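Local coordinates for protein retinol dehydratase (Spodoptera frugiperda, PDB 1FMJ) that binds retinol together with adenosine-3',5'-diphosphate and, as a member of the sulfotransferase 1 family, probably dehydrates retinol by way of a sulfate-transfer step, at residues Y105-M110 against K162-L167; A69-S74 against G220-T225; L50-N55 against S143-S148. All coordinates share one frame; numbering follows the deposited sequence.

Interaction 1: Y105-M110 against K162-L167; sequences YLDGFM and KTHLPL. With RTL (retinol), chain H.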
loop_
_atom_site.group_PDB
_atom_site.type_symbol
_atom_site.label_atom_id
_atom_site.label_comp_id
_atom_site.label_asym_id
_atom_site.label_seq_id
_atom_site.Cartn_x
_atom_site.Cartn_y
_atom_site.Cartn_z
ATOM N N TYR A 105 1.889 -7.723 6.725
ATOM C CA TYR A 105 1.066 -6.989 5.790
ATOM C C TYR A 105 -0.357 -7.313 6.219
ATOM O O TYR A 105 -0.892 -8.353 5.868
ATOM C CB TYR A 105 1.356 -7.491 4.375
ATOM C CG TYR A 105 0.716 -6.698 3.264
ATOM C CD1 TYR A 105 0.983 -7.013 1.937
ATOM C CD2 TYR A 105 -0.170 -5.658 3.532
ATOM C CE1 TYR A 105 0.385 -6.319 0.893
ATOM C CE2 TYR A 105 -0.778 -4.956 2.500
ATOM C CZ TYR A 105 -0.494 -5.296 1.178
ATOM O OH TYR A 105 -1.091 -4.621 0.141
ATOM N N LEU A 106 -0.949 -6.412 7.000
ATOM C CA LEU A 106 -2.296 -6.591 7.528
ATOM C C LEU A 106 -3.366 -6.961 6.500
ATOM O O LEU A 106 -4.109 -7.934 6.691
ATOM C CB LEU A 106 -2.712 -5.326 8.289
ATOM C CG LEU A 106 -4.024 -5.400 9.084
ATOM C CD1 LEU A 106 -4.000 -6.611 10.006
ATOM C CD2 LEU A 106 -4.210 -4.117 9.884
ATOM N N ASP A 107 -3.451 -6.197 5.413
ATOM C CA ASP A 107 -4.452 -6.469 4.393
ATOM C C ASP A 107 -3.959 -7.233 3.159
ATOM O O ASP A 107 -4.668 -7.330 2.164
ATOM C CB ASP A 107 -5.151 -5.158 3.977
ATOM C CG ASP A 107 -4.177 -4.029 3.656
ATOM O OD1 ASP A 107 -3.264 -3.757 4.463
ATOM O OD2 ASP A 107 -4.346 -3.388 2.597
ATOM N N GLY A 108 -2.753 -7.788 3.226
ATOM C CA GLY A 108 -2.231 -8.530 2.090
ATOM C C GLY A 108 -3.054 -9.750 1.684
ATOM O O GLY A 108 -3.245 -10.035 0.499
ATOM N N PHE A 109 -3.559 -10.477 2.671
ATOM C CA PHE A 109 -4.329 -11.681 2.396
ATOM C C PHE A 109 -5.526 -11.493 1.477
ATOM O O PHE A 109 -5.794 -12.344 0.640
ATOM C CB PHE A 109 -4.836 -12.271 3.701
ATOM C CG PHE A 109 -5.981 -11.509 4.289
ATOM C CD1 PHE A 109 -7.290 -11.932 4.084
ATOM C CD2 PHE A 109 -5.756 -10.342 5.004
ATOM C CE1 PHE A 109 -8.357 -11.199 4.585
ATOM C CE2 PHE A 109 -6.821 -9.602 5.508
ATOM C CZ PHE A 109 -8.125 -10.035 5.295
ATOM N N MET A 110 -6.238 -10.379 1.628
ATOM C CA MET A 110 -7.467 -10.152 0.853
ATOM C C MET A 110 -7.422 -10.332 -0.663
ATOM O O MET A 110 -8.454 -10.606 -1.284
ATOM C CB MET A 110 -8.058 -8.771 1.176
ATOM C CG MET A 110 -7.510 -7.609 0.351
ATOM S SD MET A 110 -8.549 -6.132 0.520
ATOM C CE MET A 110 -7.421 -4.826 -0.046
ATOM N N LYS A 162 2.296 -3.206 8.263
ATOM C CA LYS A 162 2.159 -2.474 7.012
ATOM C C LYS A 162 0.699 -2.605 6.620
ATOM O O LYS A 162 0.133 -3.691 6.715
ATOM C CB LYS A 162 3.024 -3.105 5.923
ATOM C CG LYS A 162 2.603 -2.737 4.508
ATOM C CD LYS A 162 3.368 -3.556 3.486
ATOM C CE LYS A 162 2.865 -3.300 2.088
ATOM N NZ LYS A 162 3.633 -4.076 1.091
ATOM N N THR A 163 0.074 -1.516 6.193
ATOM C CA THR A 163 -1.321 -1.616 5.795
ATOM C C THR A 163 -1.743 -0.531 4.825
ATOM O O THR A 163 -1.188 0.573 4.819
ATOM C CB THR A 163 -2.283 -1.566 7.025
ATOM O OG1 THR A 163 -3.621 -1.853 6.592
ATOM C CG2 THR A 163 -2.280 -0.188 7.660
ATOM N N HIS A 164 -2.723 -0.864 3.995
ATOM C CA HIS A 164 -3.276 0.086 3.054
ATOM C C HIS A 164 -4.737 0.287 3.458
ATOM O O HIS A 164 -5.541 0.801 2.697
ATOM C CB HIS A 164 -3.163 -0.434 1.613
ATOM C CG HIS A 164 -1.750 -0.654 1.164
ATOM N ND1 HIS A 164 -0.772 0.309 1.288
ATOM C CD2 HIS A 164 -1.147 -1.730 0.603
ATOM C CE1 HIS A 164 0.373 -0.163 0.824
ATOM N NE2 HIS A 164 0.173 -1.398 0.402
ATOM N N LEU A 165 -5.084 -0.125 4.673
ATOM C CA LEU A 165 -6.461 0.060 5.113
ATOM C C LEU A 165 -6.669 1.454 5.684
ATOM O O LEU A 165 -5.832 1.958 6.435
ATOM C CB LEU A 165 -6.851 -0.985 6.168
ATOM C CG LEU A 165 -7.017 -2.419 5.647
ATOM C CD1 LEU A 165 -7.383 -3.349 6.783
ATOM C CD2 LEU A 165 -8.079 -2.450 4.565
ATOM N N PRO A 166 -7.773 2.113 5.298
ATOM C CA PRO A 166 -8.067 3.452 5.808
ATOM C C PRO A 166 -8.387 3.281 7.294
ATOM O O PRO A 166 -8.800 2.198 7.722
ATOM C CB PRO A 166 -9.281 3.880 4.974
ATOM C CG PRO A 166 -9.958 2.590 4.676
ATOM C CD PRO A 166 -8.796 1.686 4.327
ATOM N N LEU A 167 -8.181 4.329 8.081
ATOM C CA LEU A 167 -8.420 4.256 9.516
ATOM C C LEU A 167 -9.795 3.751 9.950
ATOM O O LEU A 167 -9.896 3.068 10.963
ATOM C CB LEU A 167 -8.151 5.622 10.166
ATOM C CG LEU A 167 -6.727 6.185 10.029
ATOM C CD1 LEU A 167 -6.614 7.496 10.810
ATOM C CD2 LEU A 167 -5.702 5.171 10.550
HETATM C C1 RTL H . -1.008 -13.098 -7.029
HETATM C C2 RTL H . -2.235 -13.954 -7.481
HETATM C C3 RTL H . -2.726 -14.909 -6.400
HETATM C C4 RTL H . -2.248 -15.250 -4.990
HETATM C C5 RTL H . -1.047 -14.336 -4.734
HETATM C C6 RTL H . -0.465 -13.377 -5.577
HETATM C C7 RTL H . 0.703 -12.549 -5.175
HETATM C C8 RTL H . 0.616 -11.411 -4.426
HETATM C C9 RTL H . 1.763 -10.586 -4.026
HETATM C C10 RTL H . 1.507 -9.460 -3.265
HETATM C C11 RTL H . 2.433 -8.445 -2.717
HETATM C C12 RTL H . 1.990 -7.167 -2.970
HETATM C C13 RTL H . 2.476 -5.802 -2.680
HETATM C C14 RTL H . 2.004 -4.550 -2.955
HETATM C C15 RTL H . 1.173 -3.866 -1.951
HETATM O O1 RTL H . 1.923 -3.147 -1.066
HETATM C C16 RTL H . -1.589 -11.683 -7.222
HETATM C C17 RTL H . 0.010 -13.358 -8.151
HETATM C C18 RTL H . -0.479 -14.629 -3.336
HETATM C C19 RTL H . 3.186 -10.990 -4.458
HETATM C C20 RTL H . 3.797 -5.963 -1.909
#

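Interaction 2: A69-S74 against G220-T225; sequences ASYQRS and GLYTLT. With A3P (adenosine-3'-5'-diphosphate), chain G.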
loop_
_atom_site.group_PDB
_atom_site.type_symbol
_atom_site.label_atom_id
_atom_site.label_comp_id
_atom_site.label_asym_id
_atom_site.label_seq_id
_atom_site.Cartn_x
_atom_site.Cartn_y
_atom_site.Cartn_z
ATOM N N ALA A 69 1.153 3.076 7.183
ATOM C CA ALA A 69 -0.069 3.008 6.402
ATOM C C ALA A 69 -0.028 3.989 5.250
ATOM O O ALA A 69 0.751 4.942 5.259
ATOM C CB ALA A 69 -1.274 3.299 7.301
ATOM N N SER A 70 -0.877 3.760 4.262
ATOM C CA SER A 70 -0.902 4.628 3.095
ATOM C C SER A 70 -1.827 4.073 2.050
ATOM O O SER A 70 -2.257 2.923 2.142
ATOM C CB SER A 70 0.481 4.662 2.454
ATOM O OG SER A 70 0.775 3.361 1.964
ATOM N N TYR A 71 -2.142 4.891 1.052
ATOM C CA TYR A 71 -2.906 4.371 -0.062
ATOM C C TYR A 71 -1.713 3.790 -0.840
ATOM O O TYR A 71 -0.656 4.422 -0.901
ATOM C CB TYR A 71 -3.572 5.457 -0.895
ATOM C CG TYR A 71 -4.247 4.821 -2.080
ATOM C CD1 TYR A 71 -5.495 4.214 -1.949
ATOM C CD2 TYR A 71 -3.562 4.660 -3.281
ATOM C CE1 TYR A 71 -6.037 3.446 -2.980
ATOM C CE2 TYR A 71 -4.091 3.897 -4.313
ATOM C CZ TYR A 71 -5.324 3.287 -4.153
ATOM O OH TYR A 71 -5.797 2.458 -5.139
ATOM N N GLN A 72 -1.862 2.612 -1.425
ATOM C CA GLN A 72 -0.737 1.978 -2.120
ATOM C C GLN A 72 0.027 2.810 -3.146
ATOM O O GLN A 72 -0.538 3.661 -3.829
ATOM C CB GLN A 72 -1.182 0.671 -2.783
ATOM C CG GLN A 72 -2.253 0.829 -3.860
ATOM C CD GLN A 72 -2.295 -0.368 -4.807
ATOM O OE1 GLN A 72 -1.893 -0.272 -5.972
ATOM N NE2 GLN A 72 -2.769 -1.502 -4.308
ATOM N N ARG A 73 1.329 2.534 -3.227
ATOM C CA ARG A 73 2.250 3.182 -4.160
ATOM C C ARG A 73 2.520 4.634 -3.803
ATOM O O ARG A 73 2.834 5.446 -4.666
ATOM C CB ARG A 73 1.703 3.073 -5.593
ATOM C CG ARG A 73 1.366 1.639 -6.004
ATOM C CD ARG A 73 2.528 0.679 -5.743
ATOM N NE ARG A 73 3.603 0.777 -6.736
ATOM C CZ ARG A 73 4.791 0.201 -6.593
ATOM N NH1 ARG A 73 5.044 -0.497 -5.500
ATOM N NH2 ARG A 73 5.715 0.288 -7.545
ATOM N N SER A 74 2.411 4.946 -2.518
ATOM C CA SER A 74 2.629 6.301 -2.038
ATOM C C SER A 74 3.919 6.473 -1.259
ATOM O O SER A 74 4.156 7.538 -0.691
ATOM C CB SER A 74 1.460 6.732 -1.154
ATOM O OG SER A 74 0.253 6.743 -1.888
ATOM N N GLY A 220 -13.143 5.846 -7.970
ATOM C CA GLY A 220 -13.228 5.047 -6.761
ATOM C C GLY A 220 -13.577 3.598 -7.043
ATOM O O GLY A 220 -14.254 2.942 -6.239
ATOM N N LEU A 221 -13.122 3.086 -8.185
ATOM C CA LEU A 221 -13.406 1.701 -8.546
ATOM C C LEU A 221 -12.169 0.804 -8.551
ATOM O O LEU A 221 -12.189 -0.299 -9.098
ATOM C CB LEU A 221 -14.134 1.642 -9.894
ATOM C CG LEU A 221 -15.581 2.144 -9.763
ATOM C CD1 LEU A 221 -16.266 2.194 -11.115
ATOM C CD2 LEU A 221 -16.336 1.231 -8.802
ATOM N N TYR A 222 -11.079 1.285 -7.971
ATOM C CA TYR A 222 -9.894 0.447 -7.876
ATOM C C TYR A 222 -9.677 0.129 -6.406
ATOM O O TYR A 222 -10.311 0.719 -5.524
ATOM C CB TYR A 222 -8.642 1.108 -8.461
ATOM C CG TYR A 222 -7.479 0.131 -8.547
ATOM C CD1 TYR A 222 -7.570 -1.030 -9.322
ATOM C CD2 TYR A 222 -6.325 0.329 -7.799
ATOM C CE1 TYR A 222 -6.526 -1.975 -9.335
ATOM C CE2 TYR A 222 -5.288 -0.596 -7.802
ATOM C CZ TYR A 222 -5.390 -1.744 -8.565
ATOM O OH TYR A 222 -4.368 -2.659 -8.536
ATOM N N THR A 223 -8.788 -0.819 -6.156
ATOM C CA THR A 223 -8.475 -1.290 -4.811
ATOM C C THR A 223 -8.272 -0.209 -3.742
ATOM O O THR A 223 -7.429 0.674 -3.869
ATOM C CB THR A 223 -7.232 -2.213 -4.850
ATOM O OG1 THR A 223 -7.417 -3.201 -5.878
ATOM C CG2 THR A 223 -7.039 -2.922 -3.506
ATOM N N LEU A 224 -9.079 -0.319 -2.691
ATOM C CA LEU A 224 -9.077 0.569 -1.535
ATOM C C LEU A 224 -9.362 2.054 -1.738
ATOM O O LEU A 224 -9.107 2.863 -0.844
ATOM C CB LEU A 224 -7.796 0.358 -0.713
ATOM C CG LEU A 224 -7.786 -1.019 -0.019
ATOM C CD1 LEU A 224 -6.493 -1.223 0.723
ATOM C CD2 LEU A 224 -8.970 -1.129 0.953
ATOM N N THR A 225 -9.893 2.413 -2.907
ATOM C CA THR A 225 -10.307 3.790 -3.159
ATOM C C THR A 225 -11.722 3.779 -2.539
ATOM O O THR A 225 -12.197 2.718 -2.123
ATOM C CB THR A 225 -10.413 4.095 -4.680
ATOM O OG1 THR A 225 -11.321 3.170 -5.298
ATOM C CG2 THR A 225 -9.037 3.989 -5.346
HETATM P P1 A3P G . 7.013 4.729 -8.802
HETATM O O1P A3P G . 6.138 3.688 -9.367
HETATM O O2P A3P G . 8.426 4.511 -9.176
HETATM O O3P A3P G . 6.580 6.062 -9.247
HETATM P P2 A3P G . 4.867 1.807 -2.139
HETATM O O4P A3P G . 6.060 1.337 -1.416
HETATM O O5P A3P G . 3.911 2.448 -1.212
HETATM O O6P A3P G . 4.231 0.665 -2.857
HETATM O "O5'" A3P G . 5.309 2.884 -3.206
HETATM C "C5'" A3P G . 6.208 2.572 -4.257
HETATM C "C4'" A3P G . 6.684 3.841 -4.969
HETATM O "O4'" A3P G . 7.825 4.365 -4.232
HETATM C "C3'" A3P G . 7.206 3.562 -6.380
HETATM O "O3'" A3P G . 6.895 4.700 -7.217
HETATM C "C2'" A3P G . 8.672 3.296 -6.106
HETATM O "O2'" A3P G . 9.562 3.241 -7.216
HETATM C "C1'" A3P G . 8.965 4.397 -5.099
HETATM N N9 A3P G . 10.194 4.154 -4.333
HETATM C C8 A3P G . 10.614 3.004 -3.683
HETATM N N7 A3P G . 11.769 3.104 -3.080
HETATM C C5 A3P G . 12.158 4.411 -3.340
HETATM C C6 A3P G . 13.315 5.186 -2.981
HETATM N N6 A3P G . 14.321 4.702 -2.246
HETATM N N1 A3P G . 13.386 6.507 -3.419
HETATM C C2 A3P G . 12.373 7.044 -4.175
HETATM N N3 A3P G . 11.230 6.409 -4.579
HETATM C C4 A3P G . 11.187 5.088 -4.125
HETATM O O HOH W 1 -1.895 -2.083 -8.256
#

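Interaction 3: L50-N55 against S143-S148; sequences LKDAAN and SRPGSS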
loop_
_atom_site.group_PDB
_atom_site.type_symbol
_atom_site.label_atom_id
_atom_site.label_comp_id
_atom_site.label_asym_id
_atom_site.label_seq_id
_atom_site.Cartn_x
_atom_site.Cartn_y
_atom_site.Cartn_z
ATOM N N LEU A 50 -13.908 -9.552 3.689
ATOM C CA LEU A 50 -15.052 -9.685 4.580
ATOM C C LEU A 50 -14.967 -10.771 5.650
ATOM O O LEU A 50 -15.638 -10.678 6.674
ATOM C CB LEU A 50 -16.328 -9.877 3.752
ATOM C CG LEU A 50 -16.719 -8.745 2.794
ATOM C CD1 LEU A 50 -17.875 -9.192 1.909
ATOM C CD2 LEU A 50 -17.105 -7.503 3.576
ATOM N N LYS A 51 -14.163 -11.807 5.431
ATOM C CA LYS A 51 -14.049 -12.864 6.434
ATOM C C LYS A 51 -13.209 -12.426 7.643
ATOM O O LYS A 51 -13.247 -13.059 8.696
ATOM C CB LYS A 51 -13.449 -14.130 5.803
ATOM C CG LYS A 51 -12.049 -13.944 5.238
ATOM C CD LYS A 51 -11.561 -15.151 4.440
ATOM C CE LYS A 51 -10.138 -14.911 3.930
ATOM N NZ LYS A 51 -9.626 -16.003 3.056
ATOM N N ASP A 52 -12.471 -11.326 7.505
ATOM C CA ASP A 52 -11.615 -10.854 8.595
ATOM C C ASP A 52 -11.840 -9.381 8.960
ATOM O O ASP A 52 -11.137 -8.835 9.814
ATOM C CB ASP A 52 -10.152 -11.094 8.198
ATOM C CG ASP A 52 -9.187 -10.993 9.372
ATOM O OD1 ASP A 52 -9.496 -11.525 10.453
ATOM O OD2 ASP A 52 -8.101 -10.403 9.207
ATOM N N ALA A 53 -12.824 -8.742 8.334
ATOM C CA ALA A 53 -13.097 -7.322 8.592
ATOM C C ALA A 53 -13.416 -6.982 10.051
ATOM O O ALA A 53 -12.865 -6.033 10.607
ATOM C CB ALA A 53 -14.225 -6.834 7.685
ATOM N N ALA A 54 -14.305 -7.754 10.667
ATOM C CA ALA A 54 -14.677 -7.519 12.064
ATOM C C ALA A 54 -13.485 -7.737 13.002
ATOM O O ALA A 54 -13.255 -6.950 13.925
ATOM C CB ALA A 54 -15.815 -8.434 12.448
ATOM N N ASN A 55 -12.733 -8.807 12.759
ATOM C CA ASN A 55 -11.561 -9.117 13.572
ATOM C C ASN A 55 -10.544 -7.985 13.511
ATOM O O ASN A 55 -9.949 -7.616 14.524
ATOM C CB ASN A 55 -10.898 -10.404 13.085
ATOM C CG ASN A 55 -11.630 -11.645 13.542
ATOM O OD1 ASN A 55 -11.260 -12.754 13.179
ATOM N ND2 ASN A 55 -12.670 -11.464 14.341
ATOM N N SER A 143 -3.553 -17.137 2.613
ATOM C CA SER A 143 -4.871 -17.629 3.008
ATOM C C SER A 143 -5.127 -17.316 4.477
ATOM O O SER A 143 -6.238 -17.486 4.980
ATOM C CB SER A 143 -4.956 -19.145 2.792
ATOM O OG SER A 143 -4.745 -19.479 1.426
ATOM N N ARG A 144 -4.092 -16.852 5.165
ATOM C CA ARG A 144 -4.200 -16.527 6.580
ATOM C C ARG A 144 -4.659 -15.087 6.808
ATOM O O ARG A 144 -4.009 -14.141 6.366
ATOM C CB ARG A 144 -2.846 -16.732 7.243
ATOM C CG ARG A 144 -2.252 -18.099 6.978
ATOM C CD ARG A 144 -0.803 -18.130 7.398
ATOM N NE ARG A 144 -0.651 -17.859 8.821
ATOM C CZ ARG A 144 0.514 -17.603 9.405
ATOM N NH1 ARG A 144 1.624 -17.583 8.679
ATOM N NH2 ARG A 144 0.570 -17.373 10.714
ATOM N N PRO A 145 -5.790 -14.900 7.504
ATOM C CA PRO A 145 -6.273 -13.538 7.757
ATOM C C PRO A 145 -5.176 -12.677 8.393
ATOM O O PRO A 145 -4.352 -13.173 9.165
ATOM C CB PRO A 145 -7.451 -13.764 8.695
ATOM C CG PRO A 145 -7.993 -15.097 8.211
ATOM C CD PRO A 145 -6.730 -15.905 8.028
ATOM N N GLY A 146 -5.166 -11.391 8.060
ATOM C CA GLY A 146 -4.159 -10.500 8.607
ATOM C C GLY A 146 -4.155 -10.441 10.123
ATOM O O GLY A 146 -3.089 -10.407 10.749
ATOM N N SER A 147 -5.346 -10.438 10.720
ATOM C CA SER A 147 -5.459 -10.364 12.168
ATOM C C SER A 147 -4.788 -11.539 12.873
ATOM O O SER A 147 -4.177 -11.364 13.925
ATOM C CB SER A 147 -6.930 -10.278 12.584
ATOM O OG SER A 147 -7.640 -11.433 12.189
ATOM N N SER A 148 -4.896 -12.735 12.306
ATOM C CA SER A 148 -4.270 -13.888 12.941
ATOM C C SER A 148 -2.752 -13.776 12.882
ATOM O O SER A 148 -2.056 -14.250 13.777
ATOM C CB SER A 148 -4.740 -15.197 12.293
ATOM O OG SER A 148 -4.419 -15.258 10.917
#

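Interaction 1: Y105-M110 against K162-L167
The side chain of Lys-162 lies over one face of the Tyr-105 ring. Its extended chain puts CE over the centre of the ring, 3.9 Å from the centroid and 4° off the normal, a CH-pi contact. NZ lies farther from the normal but still over that face, 4.2 Å from the centroid, a cation-pi contact. On the opposite face rests CA of Gly-108, brought back by the type I turn that starts at Tyr-105. A chi1 of -172° sets Tyr-105 CG anti to the backbone N, beside the carbonyl carbon. Tyr-105 OH ends at the edge of the His-164 imidazole, 2.9 Å from CD2. The two side chains cross at about a right angle.

Lys-162 and His-164 converge on the alcohol of retinol. Lys-162 NZ donates to retinol O1 at 2.9 Å, and His-164 NE2 is hydrogen-bonded to the same oxygen in the imidazole plane. Tyr-105 OH meets the carbon that bears this hydroxyl, C15, at 3.2 Å.

Away from the retinol oxygen, Asp-107 fixes the strand end. Its OD1 takes two bonds from one face of the carboxylate: His-164 N at 3.0 Å on the syn side, and Thr-163 OG1 at 2.9 Å from well above the plane. Thr-163 OG1 in turn accepts from Leu-165 N, an ST turn, while Leu-165 CG packs against Asp-107 CB. The backbone bond from Leu-106 N to Lys-162 O joins the two segments. His-164 ND1 is hydrogen-bonded to Ser-70 O, which leaves NE2 to face the retinol oxygen. All this lies at the C-terminal end of an edge pair in the parallel sheet, Tyr-105 bridging to Lys-162, where the sulfotransferase fold builds its substrate-binding site.

Interaction 2: A69-S74 against G220-T225
This is a buried contact between a phosphate-binding loop and a turn in the loop between helices 210-218 and 227-235, made chiefly by one tyrosine. The first loop follows strand 66-70 of the parallel sheet and is the phosphate-binding loop of the sulfotransferase fold, related to a P-loop; the partner is the type II turn from Tyr-222 to Thr-225. Tyr-71 reaches across with CG anti to its backbone N (chi1 176°), and its OH donates to Thr-223 O at 2.7 Å, in the carbonyl plane. Beside that bond, the OH touches Tyr-222 CD2 at the edge of the second ring and Thr-225 CG2 at 3.6 Å, while CE1 packs on Leu-224 CB. A phenylalanine in its place would probably leave Thr-223 O without this donor and the turn less firmly tied to the loop.

Gln-72 makes a second, water-mediated link: one water donates to its OE1 at 2.9 Å and accepts from Tyr-222 OH at 2.6 Å. The amide plane stands almost perpendicular to the tyrosine ring, and OE1 lies at that ring's edge. Arg-73 and Ser-74 line the adenosine-3',5'-diphosphate pocket, with C5' of the nucleotide over one face of the guanidinium.

Helix 187-200 packs on Tyr-71 through Val-190, Thr-223 OG1 is hydrogen-bonded to Tyr-35 OH, and strand 43-46 adjoins the turn, Met-44 making backbone hydrogen bonds with Leu-224 and Thr-225.

Interaction 3: L50-N55 against S143-S148
Asp-52 holds Ser-147 with both of its carboxylate oxygens. OD1 accepts from Ser-147 OG at 2.5 Å, and OD2 accepts from the backbone N of the same residue at 3.1 Å, with an almost straight N-H...O angle of 171°. Each oxygen uses its syn lone pair, which makes a two-pronged grip that fixes the carboxylate's rotation. The serine hydroxyl is brought to it by chi1 of 62°, which sets OG between its own backbone N and carbonyl carbon. Asp-52 points its CB toward residues 143-148, with CG anti to its backbone N.

Ser-147 N belongs to the first turn of helix 146-152, so the aspartate reaches from another part of the chain to one of the amides that begin this helix; its negative charge would probably suit the positive end of the helix dipole. Within the turn, Ser-148 OG also donates, to Pro-145 O at 2.7 Å, from a little outside the carbonyl plane.

Around these bonds the packing is modest. The CB of Pro-145, the residue at the N-cap, comes within 3.3 Å of Asp-52 CG, the two side chains meeting at a slant. Asn-55, in helix 53-57, lays its CB on Ser-147 OG at 3.5 Å. The extended Lys-51 brings NZ to 4.2 Å from Ser-143 O, a loose approach at the protein surface.

The contact therefore joins the starts of two helices, 53-57 and 146-152, and its centre lies about 17 Å from the centre of the chain. Phe-109, from the loop after strand 104-105, packs against Asp-52, and Tyr-112 of that loop meets Ser-143. Ser-143 OG is hydrogen-bonded to Leu-139 O in helix 132-142, which leads into the second helix.

From the N terminus, the chain first passes residues 50-55 and soon enters the parallel sheet through 69-74. It next reaches 105-110, after the edge strand, and then 143-148, where interaction 3 closes its loop. Interaction 1 closes at 162-167, one strand later, and interaction 2 last, at 220-225. Interaction 1 is thus nested inside the loop of interaction 2, whereas interaction 3 crosses both. Interactions 1 and 2 adjoin on neighbouring strands 160-163 and 66-70, bringing the retinol and nucleotide sites together. Phe-109 joins interaction 1 to interaction 3, packing on Gly-146; interactions 2 and 3 do not touch, their nearest atoms about 10 Å apart.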